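Local coordinates for cytochrome P450 (Novosphingobium aromaticivorans, PDB 3OFT), which belongs to the cytochrome P450 family, largely helical proteins that hold a haem group, here protoporphyrin IX with its iron, at residues Ala185-Leu190 with Glu223-Cys228; Pro192-Arg197 with Asp204-Ile209; Gln257-Leu260 with Asp265-Pro268; Leu259-Pro264 with Pro367-Ala372. All blocks are in the same frame, centred on the assembly; numbering follows the deposited sequence.

In the fold
Contacts 1 and 2 form one cluster: both draw on helix 179-199, their centres are 11 Å apart, and C228 of contact 1 touches I194 and F206 of contact 2. Contact 2 is buried at all six touching residues, whereas contact 1 runs from a buried apolar end to a water-bridged, partly exposed one. On the opposite side of the chain's centre from contact 1, contacts 3 and 4 share helix 254-262, with centres 9 Å apart. Contact 3 is aliphatic throughout and half buried; contact 4 hangs on one arginine near the surface. The two clusters do not touch, their nearest atoms lying at least about 22 Å apart.

Contact 1: residues Ala185-Leu190 with Glu223-Cys228; sequences AADDYL and EARRMC
L190 points its CD1 methyl at the last turn of segment 223-228, where it lies over the peptide carbonyl of C228, 3.6 Å from C228 O. The same methyl reaches the side chain of that residue, with L190 CD1 4.1 Å from C228 CB. Both side chains set out toward the opposite helix, and L190 has CG anti to its own carbonyl carbon (chi1 -67°), which carries the branch point across the gap.

One turn back along helix 179-199, the pairing becomes polar and indirect. D187 and R225 have the closest CA atoms of the two segments, 6.5 Å apart, yet D187 OD2 stays 4.1 Å from R225 O. A water fills the interval: it donates to D187 OD2 at 2.5 Å and to R225 O at 2.9 Å, joining a carboxylate of one helix to a backbone carbonyl of the other. The two side chains cross at about a right angle, with D187 OD1 4.2 Å from the methylene R225 CD, while the charged groups point to other partners: D187 makes a salt bridge with R229 and R225 one with D222.

Helix 179-199 is thus packed against helix 221-252, the long helix that runs on past the haem; the side chain of C228 is about 10 Å from that cofactor. F149 covers L190 from helix 144-152, and F206 covers C228 from helix 205-210. An ionised D187 and the R225 carbonyl are both acceptors, so no direct bond is expected, and the water donates to each, while the salt bridge to R229 probably favours the ionised carboxylate.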
loop_
_atom_site.group_PDB
_atom_site.type_symbol
_atom_site.label_atom_id
_atom_site.label_comp_id
_atom_site.label_asym_id
_atom_site.label_seq_id
_atom_site.Cartn_x
_atom_site.Cartn_y
_atom_site.Cartn_z
ATOM N N ALA A 185 10.668 -6.554 16.822
ATOM C CA ALA A 185 11.068 -5.135 16.789
ATOM C C ALA A 185 9.827 -4.255 16.677
ATOM O O ALA A 185 9.729 -3.274 17.380
ATOM C CB ALA A 185 12.030 -4.823 15.611
ATOM N N ALA A 186 8.896 -4.601 15.778
ATOM C CA ALA A 186 7.656 -3.821 15.676
ATOM C C ALA A 186 6.868 -3.830 16.970
ATOM O O ALA A 186 6.447 -2.777 17.448
ATOM C CB ALA A 186 6.799 -4.316 14.550
ATOM N N ASP A 187 6.653 -5.021 17.523
ATOM C CA ASP A 187 5.923 -5.160 18.787
ATOM C C ASP A 187 6.549 -4.328 19.896
ATOM O O ASP A 187 5.825 -3.701 20.667
ATOM C CB ASP A 187 5.868 -6.629 19.218
ATOM C CG ASP A 187 4.844 -7.436 18.420
ATOM O OD1 ASP A 187 4.738 -8.678 18.642
ATOM O OD2 ASP A 187 4.151 -6.829 17.559
ATOM N N ASP A 188 7.870 -4.366 20.003
ATOM C CA ASP A 188 8.561 -3.652 21.081
ATOM C C ASP A 188 8.438 -2.144 20.912
ATOM O O ASP A 188 8.248 -1.441 21.877
ATOM C CB ASP A 188 10.031 -4.066 21.223
ATOM C CG ASP A 188 10.178 -5.488 21.793
ATOM O OD1 ASP A 188 9.224 -5.937 22.479
ATOM O OD2 ASP A 188 11.217 -6.139 21.544
ATOM N N TYR A 189 8.547 -1.667 19.684
ATOM C CA TYR A 189 8.270 -0.262 19.368
ATOM C C TYR A 189 6.843 0.203 19.709
ATOM O O TYR A 189 6.640 1.300 20.261
ATOM C CB TYR A 189 8.465 -0.093 17.880
ATOM C CG TYR A 189 8.303 1.298 17.363
ATOM C CD1 TYR A 189 7.268 1.614 16.477
ATOM C CD2 TYR A 189 9.200 2.298 17.721
ATOM C CE1 TYR A 189 7.146 2.887 15.949
ATOM C CE2 TYR A 189 9.084 3.588 17.194
ATOM C CZ TYR A 189 8.049 3.867 16.304
ATOM O OH TYR A 189 7.926 5.126 15.780
ATOM N N LEU A 190 5.863 -0.624 19.351
ATOM C CA LEU A 190 4.457 -0.325 19.557
ATOM C C LEU A 190 4.018 -0.522 21.007
ATOM O O LEU A 190 3.078 0.139 21.459
ATOM C CB LEU A 190 3.571 -1.206 18.636
ATOM C CG LEU A 190 3.731 -0.869 17.128
ATOM C CD1 LEU A 190 2.966 -1.880 16.284
ATOM C CD2 LEU A 190 3.310 0.603 16.772
ATOM N N GLU A 223 -4.327 -9.807 20.567
ATOM C CA GLU A 223 -5.073 -9.304 19.404
ATOM C C GLU A 223 -4.700 -7.849 19.173
ATOM O O GLU A 223 -4.498 -7.463 18.040
ATOM C CB GLU A 223 -6.571 -9.442 19.577
ATOM C CG GLU A 223 -7.083 -10.891 19.564
ATOM C CD GLU A 223 -8.433 -11.061 20.275
ATOM O OE1 GLU A 223 -8.963 -10.083 20.856
ATOM O OE2 GLU A 223 -8.908 -12.201 20.301
ATOM N N ALA A 224 -4.559 -7.068 20.258
ATOM C CA ALA A 224 -4.098 -5.683 20.157
ATOM C C ALA A 224 -2.723 -5.648 19.511
ATOM O O ALA A 224 -2.491 -4.823 18.653
ATOM C CB ALA A 224 -4.055 -4.993 21.586
ATOM N N ARG A 225 -1.794 -6.518 19.942
ATOM C CA ARG A 225 -0.454 -6.529 19.314
ATOM C C ARG A 225 -0.540 -6.726 17.788
ATOM O O ARG A 225 0.121 -6.016 17.054
ATOM C CB ARG A 225 0.458 -7.658 19.842
ATOM C CG ARG A 225 0.798 -7.618 21.355
ATOM C CD ARG A 225 1.859 -8.668 21.648
ATOM N NE ARG A 225 2.103 -8.802 23.087
ATOM C CZ ARG A 225 1.570 -9.738 23.859
ATOM N NH1 ARG A 225 0.778 -10.686 23.337
ATOM N NH2 ARG A 225 1.841 -9.724 25.171
ATOM N N ARG A 226 -1.314 -7.728 17.370
ATOM C CA ARG A 226 -1.501 -8.120 15.938
ATOM C C ARG A 226 -2.172 -7.033 15.143
ATOM O O ARG A 226 -1.813 -6.793 13.976
ATOM C CB ARG A 226 -2.384 -9.395 15.850
ATOM C CG ARG A 226 -1.587 -10.604 16.433
ATOM C CD ARG A 226 -2.486 -11.776 16.773
ATOM N NE ARG A 226 -3.129 -12.318 15.581
ATOM C CZ ARG A 226 -4.182 -13.120 15.587
ATOM N NH1 ARG A 226 -4.737 -13.475 16.741
ATOM N NH2 ARG A 226 -4.705 -13.533 14.422
ATOM N N MET A 227 -3.190 -6.406 15.730
ATOM C CA MET A 227 -3.906 -5.336 15.005
ATOM C C MET A 227 -3.036 -4.080 14.824
ATOM O O MET A 227 -2.980 -3.475 13.726
ATOM C CB MET A 227 -5.215 -4.992 15.729
ATOM C CG MET A 227 -6.124 -4.012 15.014
ATOM S SD MET A 227 -5.658 -2.323 15.407
ATOM C CE MET A 227 -5.930 -2.287 17.185
ATOM N N CYS A 228 -2.369 -3.695 15.907
ATOM C CA CYS A 228 -1.490 -2.534 15.894
ATOM C C CYS A 228 -0.326 -2.697 14.950
ATOM O O CYS A 228 0.021 -1.714 14.272
ATOM C CB CYS A 228 -0.993 -2.229 17.310
ATOM S SG CYS A 228 -2.346 -1.512 18.324
HETATM O O HOH W 1 2.547 -4.978 18.187
#

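Contact 2: residues Pro192-Arg197 with Asp204-Ile209; sequences PFIEKR and DLFSRI
R197 lays its aliphatic chain across the carboxylate of D204, and F206 supplies the apolar half of the contact. The F206 ring meets F193 and I194 obliquely: F193 CB is 4.3 Å from F206 CD2, and I194 CG1 is 4.3 Å from F206 CE2. Further along, R197 CD touches F206 CB at 4.0 Å. C228 of helix 221-252 and I153 also pack on F206.

The polar part depends on the bends of R197 at its second and third torsions, which fold the guanidinium back on its own helix. NE and NH2 both grip F193 O side-on and in the guanidinium plane, the R197 NE to F193 O bond being 2.8 Å long. That carbonyl also accepts from R197 N. Outside the segments, I153 O is a weak partner of R197 NH1.

D204 is the N-cap of helix 205-210: S207 N donates to D204 OD1 at 3.1 Å, nearly straight (171°), from above the carboxylate plane.

The short helix thus packs on the C-terminal part of helix 179-199, their segment axes 9.5 Å apart and crossing at -50°. With R197 NE 4.3 Å from D204 OD1, the opposite charges are near but not paired, and each may favour the other's ionised form.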
loop_
_atom_site.group_PDB
_atom_site.type_symbol
_atom_site.label_atom_id
_atom_site.label_comp_id
_atom_site.label_asym_id
_atom_site.label_seq_id
_atom_site.Cartn_x
_atom_site.Cartn_y
_atom_site.Cartn_z
ATOM N N PRO A 192 4.869 0.323 24.087
ATOM C CA PRO A 192 4.581 1.396 25.062
ATOM C C PRO A 192 3.305 2.197 24.729
ATOM O O PRO A 192 2.567 2.611 25.641
ATOM C CB PRO A 192 5.833 2.273 25.022
ATOM C CG PRO A 192 6.921 1.400 24.474
ATOM C CD PRO A 192 6.246 0.400 23.545
ATOM N N PHE A 193 3.038 2.412 23.436
ATOM C CA PHE A 193 1.828 3.127 23.020
ATOM C C PHE A 193 0.538 2.388 23.374
ATOM O O PHE A 193 -0.429 3.005 23.834
ATOM C CB PHE A 193 1.785 3.372 21.487
ATOM C CG PHE A 193 3.087 3.846 20.883
ATOM C CD1 PHE A 193 3.867 4.836 21.500
ATOM C CD2 PHE A 193 3.521 3.310 19.656
ATOM C CE1 PHE A 193 5.070 5.266 20.906
ATOM C CE2 PHE A 193 4.703 3.774 19.031
ATOM C CZ PHE A 193 5.489 4.738 19.677
ATOM N N ILE A 194 0.507 1.089 23.056
ATOM C CA ILE A 194 -0.645 0.208 23.303
ATOM C C ILE A 194 -0.925 0.138 24.800
ATOM O O ILE A 194 -2.070 0.283 25.225
ATOM C CB ILE A 194 -0.370 -1.242 22.747
ATOM C CG1 ILE A 194 -0.111 -1.180 21.236
ATOM C CG2 ILE A 194 -1.531 -2.210 23.089
ATOM C CD1 ILE A 194 0.436 -2.491 20.587
ATOM N N GLU A 195 0.130 -0.081 25.584
ATOM C CA GLU A 195 -0.010 -0.219 27.027
ATOM C C GLU A 195 -0.704 1.018 27.577
ATOM O O GLU A 195 -1.669 0.907 28.328
ATOM C CB GLU A 195 1.364 -0.406 27.665
ATOM C CG GLU A 195 1.359 -0.499 29.173
ATOM C CD GLU A 195 2.457 0.364 29.754
ATOM O OE1 GLU A 195 2.265 1.614 29.821
ATOM O OE2 GLU A 195 3.516 -0.201 30.122
ATOM N N LYS A 196 -0.237 2.194 27.141
ATOM C CA LYS A 196 -0.774 3.473 27.607
ATOM C C LYS A 196 -2.220 3.672 27.187
ATOM O O LYS A 196 -3.038 4.094 28.003
ATOM C CB LYS A 196 0.106 4.644 27.137
ATOM C CG LYS A 196 -0.288 6.022 27.695
ATOM C CD LYS A 196 0.627 7.135 27.190
ATOM C CE LYS A 196 2.079 6.939 27.660
ATOM N NZ LYS A 196 2.979 8.044 27.163
ATOM N N ARG A 197 -2.529 3.379 25.928
ATOM C CA ARG A 197 -3.850 3.640 25.378
ATOM C C ARG A 197 -4.924 2.629 25.787
ATOM O O ARG A 197 -6.118 2.971 25.814
ATOM C CB ARG A 197 -3.780 3.860 23.855
ATOM C CG ARG A 197 -3.483 5.331 23.482
ATOM C CD ARG A 197 -2.642 5.546 22.186
ATOM N NE ARG A 197 -1.277 5.431 22.645
ATOM C CZ ARG A 197 -0.345 6.370 22.741
ATOM N NH1 ARG A 197 -0.473 7.602 22.288
ATOM N NH2 ARG A 197 0.782 6.007 23.296
ATOM N N ASP A 204 -7.098 9.324 20.119
ATOM C CA ASP A 204 -6.284 8.974 18.957
ATOM C C ASP A 204 -6.728 7.662 18.302
ATOM O O ASP A 204 -7.590 6.956 18.822
ATOM C CB ASP A 204 -4.830 8.820 19.402
ATOM C CG ASP A 204 -4.663 7.663 20.363
ATOM O OD1 ASP A 204 -4.330 6.541 19.904
ATOM O OD2 ASP A 204 -4.944 7.840 21.565
ATOM N N LEU A 205 -6.080 7.314 17.177
ATOM C CA LEU A 205 -6.429 6.092 16.442
ATOM C C LEU A 205 -6.397 4.818 17.261
ATOM O O LEU A 205 -7.363 4.050 17.217
ATOM C CB LEU A 205 -5.541 5.913 15.209
ATOM C CG LEU A 205 -5.781 4.728 14.274
ATOM C CD1 LEU A 205 -7.255 4.643 13.794
ATOM C CD2 LEU A 205 -4.772 4.742 13.070
ATOM N N PHE A 206 -5.299 4.540 17.966
ATOM C CA PHE A 206 -5.217 3.275 18.707
ATOM C C PHE A 206 -6.293 3.235 19.790
ATOM O O PHE A 206 -6.987 2.224 19.954
ATOM C CB PHE A 206 -3.840 3.067 19.351
ATOM C CG PHE A 206 -2.768 2.513 18.419
ATOM C CD1 PHE A 206 -3.003 2.303 17.058
ATOM C CD2 PHE A 206 -1.499 2.196 18.945
ATOM C CE1 PHE A 206 -1.970 1.782 16.208
ATOM C CE2 PHE A 206 -0.451 1.698 18.109
ATOM C CZ PHE A 206 -0.687 1.493 16.765
ATOM N N SER A 207 -6.403 4.316 20.560
ATOM C CA SER A 207 -7.386 4.398 21.658
ATOM C C SER A 207 -8.795 4.092 21.205
ATOM O O SER A 207 -9.570 3.401 21.895
ATOM C CB SER A 207 -7.413 5.804 22.266
ATOM O OG SER A 207 -6.217 6.110 22.943
ATOM N N ARG A 208 -9.144 4.636 20.058
ATOM C CA ARG A 208 -10.484 4.492 19.577
ATOM C C ARG A 208 -10.822 3.093 19.086
ATOM O O ARG A 208 -11.948 2.639 19.228
ATOM C CB ARG A 208 -10.738 5.538 18.524
ATOM C CG ARG A 208 -11.240 6.823 19.238
ATOM C CD ARG A 208 -11.511 7.925 18.274
ATOM N NE ARG A 208 -10.410 7.897 17.345
ATOM C CZ ARG A 208 -10.503 7.466 16.111
ATOM N NH1 ARG A 208 -11.685 7.088 15.629
ATOM N NH2 ARG A 208 -9.398 7.423 15.377
ATOM N N ILE A 209 -9.844 2.396 18.535
ATOM C CA ILE A 209 -10.102 1.023 18.082
ATOM C C ILE A 209 -10.094 0.088 19.287
ATOM O O ILE A 209 -10.958 -0.791 19.413
ATOM C CB ILE A 209 -9.023 0.536 17.075
ATOM C CG1 ILE A 209 -9.084 1.376 15.779
ATOM C CG2 ILE A 209 -9.268 -0.941 16.758
ATOM C CD1 ILE A 209 -7.949 1.101 14.772
#

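Contact 3: residues Gln257-Leu260 with Asp265-Pro268; sequences QRLL and DLIP
Aliphatic packing across a tight helix-to-helix turn makes up this contact, in which the end of helix 254-262 meets residues 266-267, leading into the next helix; the centre of the contact is about 23 Å from the centre of the chain. Three methyl or methylene pairs give the evidence. L259 CD1 meets L266 CD2 at 3.8 Å, methyl to methyl, with the two side chains crossing at about a right angle. L260 also crosses L266, but strikes it nearer the backbone: L260 CD2 is 3.7 Å from L266 CB and 3.8 Å from L266 O. Closer to its own backbone, L260 CB lies 4.1 Å from I267 CG1.

L259 and L260 diverge at the first torsion. L259 places CG opposite the backbone N (chi1 176°) and L260 places it opposite the carbonyl carbon (chi1 -55°); together with their different positions round the helix, this brings the two leucines to different parts of L266. This is a short connection between two consecutive helices, with four residues between the segments, within the helical part of the cytochrome P450 fold. Helix 348-365 backs the buried side, L363 touching L260 and L359 touching I267, while F326 packs on the partly exposed L259.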
loop_
_atom_site.group_PDB
_atom_site.type_symbol
_atom_site.label_atom_id
_atom_site.label_comp_id
_atom_site.label_asym_id
_atom_site.label_seq_id
_atom_site.Cartn_x
_atom_site.Cartn_y
_atom_site.Cartn_z
ATOM N N GLN A 257 1.834 19.919 -13.053
ATOM C CA GLN A 257 2.181 20.833 -11.956
ATOM C C GLN A 257 1.496 22.158 -12.181
ATOM O O GLN A 257 0.929 22.775 -11.242
ATOM C CB GLN A 257 3.701 21.127 -11.917
ATOM C CG GLN A 257 4.557 19.996 -11.421
ATOM C CD GLN A 257 6.050 20.357 -11.427
ATOM O OE1 GLN A 257 6.861 19.590 -11.945
ATOM N NE2 GLN A 257 6.407 21.497 -10.847
ATOM N N ARG A 258 1.567 22.629 -13.434
ATOM C CA ARG A 258 0.977 23.922 -13.758
ATOM C C ARG A 258 -0.519 23.874 -13.568
ATOM O O ARG A 258 -1.093 24.762 -12.976
ATOM C CB ARG A 258 1.283 24.327 -15.204
ATOM C CG ARG A 258 2.708 24.800 -15.415
ATOM C CD ARG A 258 2.834 25.343 -16.832
ATOM N NE ARG A 258 3.304 24.324 -17.770
ATOM C CZ ARG A 258 4.589 24.023 -17.930
ATOM N NH1 ARG A 258 5.513 24.662 -17.213
ATOM N NH2 ARG A 258 4.951 23.085 -18.792
ATOM N N LEU A 259 -1.153 22.836 -14.084
ATOM C CA LEU A 259 -2.611 22.676 -13.874
ATOM C C LEU A 259 -3.052 22.755 -12.417
ATOM O O LEU A 259 -4.000 23.488 -12.066
ATOM C CB LEU A 259 -3.076 21.339 -14.502
ATOM C CG LEU A 259 -4.546 20.958 -14.309
ATOM C CD1 LEU A 259 -5.493 21.997 -14.952
ATOM C CD2 LEU A 259 -4.761 19.535 -14.896
ATOM N N LEU A 260 -2.391 21.989 -11.542
ATOM C CA LEU A 260 -2.818 21.915 -10.155
ATOM C C LEU A 260 -2.396 23.101 -9.290
ATOM O O LEU A 260 -2.969 23.315 -8.215
ATOM C CB LEU A 260 -2.430 20.567 -9.505
ATOM C CG LEU A 260 -2.924 19.340 -10.263
ATOM C CD1 LEU A 260 -2.288 18.053 -9.669
ATOM C CD2 LEU A 260 -4.443 19.259 -10.235
ATOM N N ASP A 265 -8.417 23.511 -6.761
ATOM C CA ASP A 265 -9.701 22.794 -6.614
ATOM C C ASP A 265 -9.784 21.453 -7.386
ATOM O O ASP A 265 -10.719 20.692 -7.176
ATOM C CB ASP A 265 -10.884 23.715 -7.007
ATOM C CG ASP A 265 -10.765 24.286 -8.442
ATOM O OD1 ASP A 265 -9.675 24.839 -8.794
ATOM O OD2 ASP A 265 -11.752 24.195 -9.237
ATOM N N LEU A 266 -8.819 21.183 -8.273
ATOM C CA LEU A 266 -8.674 19.923 -8.999
ATOM C C LEU A 266 -7.776 18.936 -8.272
ATOM O O LEU A 266 -7.609 17.815 -8.722
ATOM C CB LEU A 266 -8.032 20.161 -10.364
ATOM C CG LEU A 266 -8.783 20.183 -11.697
ATOM C CD1 LEU A 266 -10.251 19.961 -11.593
ATOM C CD2 LEU A 266 -8.421 21.329 -12.627
ATOM N N ILE A 267 -7.179 19.356 -7.174
ATOM C CA ILE A 267 -6.336 18.399 -6.403
ATOM C C ILE A 267 -7.062 17.123 -5.941
ATOM O O ILE A 267 -6.504 16.031 -6.106
ATOM C CB ILE A 267 -5.533 19.136 -5.276
ATOM C CG1 ILE A 267 -4.392 19.922 -5.909
ATOM C CG2 ILE A 267 -5.093 18.167 -4.099
ATOM C CD1 ILE A 267 -3.730 20.956 -4.908
ATOM N N PRO A 268 -8.299 17.226 -5.385
ATOM C CA PRO A 268 -8.933 15.957 -4.957
ATOM C C PRO A 268 -9.147 15.010 -6.137
ATOM O O PRO A 268 -8.858 13.798 -6.031
ATOM C CB PRO A 268 -10.276 16.415 -4.337
ATOM C CG PRO A 268 -9.908 17.796 -3.762
ATOM C CD PRO A 268 -8.988 18.406 -4.819
#

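Contact 4: residues Leu259-Pro264 with Pro367-Ala372; sequences LLRERP and PEFALA
R261 carries the largest share of the surface buried here, and its guanidinium approaches the three consecutive residues P367, E368 and F369. The R261 side chain sets out from helix 254-262 toward segment 367-372 and then bends at chi3 (-90°), which turns the flat group onto the backbone of 367-368. R261 NH1 comes to 3.2 Å from P367 O, and R261 NH2 lies 3.5 Å from E368 CA. Both approaches are oblique to the guanidinium plane. NH1 has a weak hydrogen bond to L363 O of helix 348-365.

P367 contributes mainly its carbonyl, since its CB points away from the helix. Strand 369-371 belongs to an antiparallel sheet, where A370 pairs by backbone hydrogen bonds with V393 of strand 386-394, and the arginine therefore joins the end of a helix to the segment that carries a strand of that sheet. E368 directs its extended chain elsewhere: R261 NH2 is 4.2 Å from E368 CB but 5.9 Å from E368 OE2, and the carboxylate has a long, weak ion pair with R258. F369 offers its ring edge: R261 NH1 lies near the ring plane, 4.2 Å from F369 CE2. W362 meets that ring edge-to-face, and L250 and A251 of helix 221-252 pack on it as well.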
loop_
_atom_site.group_PDB
_atom_site.type_symbol
_atom_site.label_atom_id
_atom_site.label_comp_id
_atom_site.label_asym_id
_atom_site.label_seq_id
_atom_site.Cartn_x
_atom_site.Cartn_y
_atom_site.Cartn_z
ATOM N N LEU A 259 -1.153 22.836 -14.084
ATOM C CA LEU A 259 -2.611 22.676 -13.874
ATOM C C LEU A 259 -3.052 22.755 -12.417
ATOM O O LEU A 259 -4.000 23.488 -12.066
ATOM C CB LEU A 259 -3.076 21.339 -14.502
ATOM C CG LEU A 259 -4.546 20.958 -14.309
ATOM C CD1 LEU A 259 -5.493 21.997 -14.952
ATOM C CD2 LEU A 259 -4.761 19.535 -14.896
ATOM N N LEU A 260 -2.391 21.989 -11.542
ATOM C CA LEU A 260 -2.818 21.915 -10.155
ATOM C C LEU A 260 -2.396 23.101 -9.290
ATOM O O LEU A 260 -2.969 23.315 -8.215
ATOM C CB LEU A 260 -2.430 20.567 -9.505
ATOM C CG LEU A 260 -2.924 19.340 -10.263
ATOM C CD1 LEU A 260 -2.288 18.053 -9.669
ATOM C CD2 LEU A 260 -4.443 19.259 -10.235
ATOM N N ARG A 261 -1.398 23.866 -9.735
ATOM C CA ARG A 261 -1.100 25.148 -9.096
ATOM C C ARG A 261 -2.084 26.253 -9.506
ATOM O O ARG A 261 -2.475 27.064 -8.672
ATOM C CB ARG A 261 0.385 25.556 -9.270
ATOM C CG ARG A 261 1.242 24.677 -8.308
ATOM C CD ARG A 261 2.653 25.175 -7.776
ATOM N NE ARG A 261 3.577 24.695 -8.733
ATOM C CZ ARG A 261 4.592 23.844 -8.633
ATOM N NH1 ARG A 261 5.150 23.324 -7.512
ATOM N NH2 ARG A 261 5.100 23.577 -9.799
ATOM N N GLU A 262 -2.473 26.262 -10.777
ATOM C CA GLU A 262 -3.522 27.163 -11.257
ATOM C C GLU A 262 -4.902 26.817 -10.674
ATOM O O GLU A 262 -5.676 27.706 -10.304
ATOM C CB GLU A 262 -3.567 27.132 -12.779
ATOM C CG GLU A 262 -4.835 27.784 -13.356
ATOM C CD GLU A 262 -4.597 28.511 -14.665
ATOM O OE1 GLU A 262 -5.312 29.527 -14.916
ATOM O OE2 GLU A 262 -3.694 28.076 -15.431
ATOM N N ARG A 263 -5.218 25.525 -10.615
ATOM C CA ARG A 263 -6.540 25.098 -10.169
ATOM C C ARG A 263 -6.392 24.128 -8.981
ATOM O O ARG A 263 -6.462 22.919 -9.142
ATOM C CB ARG A 263 -7.318 24.488 -11.368
ATOM C CG ARG A 263 -8.043 25.558 -12.259
ATOM C CD ARG A 263 -9.427 25.819 -11.635
ATOM N NE ARG A 263 -10.335 26.583 -12.475
ATOM C CZ ARG A 263 -11.583 26.841 -12.134
ATOM N NH1 ARG A 263 -12.063 26.369 -10.982
ATOM N NH2 ARG A 263 -12.366 27.546 -12.953
ATOM N N PRO A 264 -6.168 24.667 -7.772
ATOM C CA PRO A 264 -6.012 23.809 -6.602
ATOM C C PRO A 264 -7.277 23.021 -6.290
ATOM O O PRO A 264 -7.204 21.995 -5.626
ATOM C CB PRO A 264 -5.733 24.806 -5.489
ATOM C CG PRO A 264 -5.031 25.874 -6.162
ATOM C CD PRO A 264 -5.834 26.061 -7.432
ATOM N N PRO A 367 8.615 25.524 -5.710
ATOM C CA PRO A 367 8.599 26.057 -7.072
ATOM C C PRO A 367 8.481 24.927 -8.060
ATOM O O PRO A 367 8.354 23.772 -7.659
ATOM C CB PRO A 367 9.982 26.707 -7.220
ATOM C CG PRO A 367 10.852 25.994 -6.274
ATOM C CD PRO A 367 9.943 25.618 -5.076
ATOM N N GLU A 368 8.588 25.243 -9.343
ATOM C CA GLU A 368 8.529 24.218 -10.370
ATOM C C GLU A 368 9.709 23.284 -10.157
ATOM O O GLU A 368 10.823 23.746 -9.818
ATOM C CB GLU A 368 8.563 24.832 -11.769
ATOM C CG GLU A 368 8.379 23.788 -12.855
ATOM C CD GLU A 368 8.083 24.367 -14.242
ATOM O OE1 GLU A 368 7.896 23.549 -15.161
ATOM O OE2 GLU A 368 8.041 25.621 -14.425
ATOM N N PHE A 369 9.476 21.986 -10.306
ATOM C CA PHE A 369 10.543 21.005 -10.075
ATOM C C PHE A 369 10.626 20.001 -11.225
ATOM O O PHE A 369 9.671 19.846 -12.006
ATOM C CB PHE A 369 10.413 20.312 -8.684
ATOM C CG PHE A 369 9.128 19.557 -8.503
ATOM C CD1 PHE A 369 9.055 18.187 -8.776
ATOM C CD2 PHE A 369 7.972 20.222 -8.113
ATOM C CE1 PHE A 369 7.853 17.476 -8.635
ATOM C CE2 PHE A 369 6.727 19.504 -7.990
ATOM C CZ PHE A 369 6.698 18.132 -8.241
ATOM N N ALA A 370 11.766 19.303 -11.327
ATOM C CA ALA A 370 12.017 18.387 -12.435
ATOM C C ALA A 370 12.929 17.265 -11.998
ATOM O O ALA A 370 13.554 17.335 -10.926
ATOM C CB ALA A 370 12.690 19.151 -13.629
ATOM N N LEU A 371 13.059 16.244 -12.850
ATOM C CA LEU A 371 14.066 15.231 -12.565
ATOM C C LEU A 371 15.480 15.833 -12.737
ATOM O O LEU A 371 15.678 16.740 -13.552
ATOM C CB LEU A 371 13.889 14.032 -13.484
ATOM C CG LEU A 371 12.607 13.208 -13.299
ATOM C CD1 LEU A 371 12.586 12.202 -14.431
ATOM C CD2 LEU A 371 12.525 12.497 -11.952
ATOM N N ALA A 372 16.438 15.332 -11.970
ATOM C CA ALA A 372 17.848 15.721 -12.137
ATOM C C ALA A 372 18.358 15.336 -13.523
ATOM O O ALA A 372 17.944 14.309 -14.073
ATOM C CB ALA A 372 18.713 15.082 -11.077
#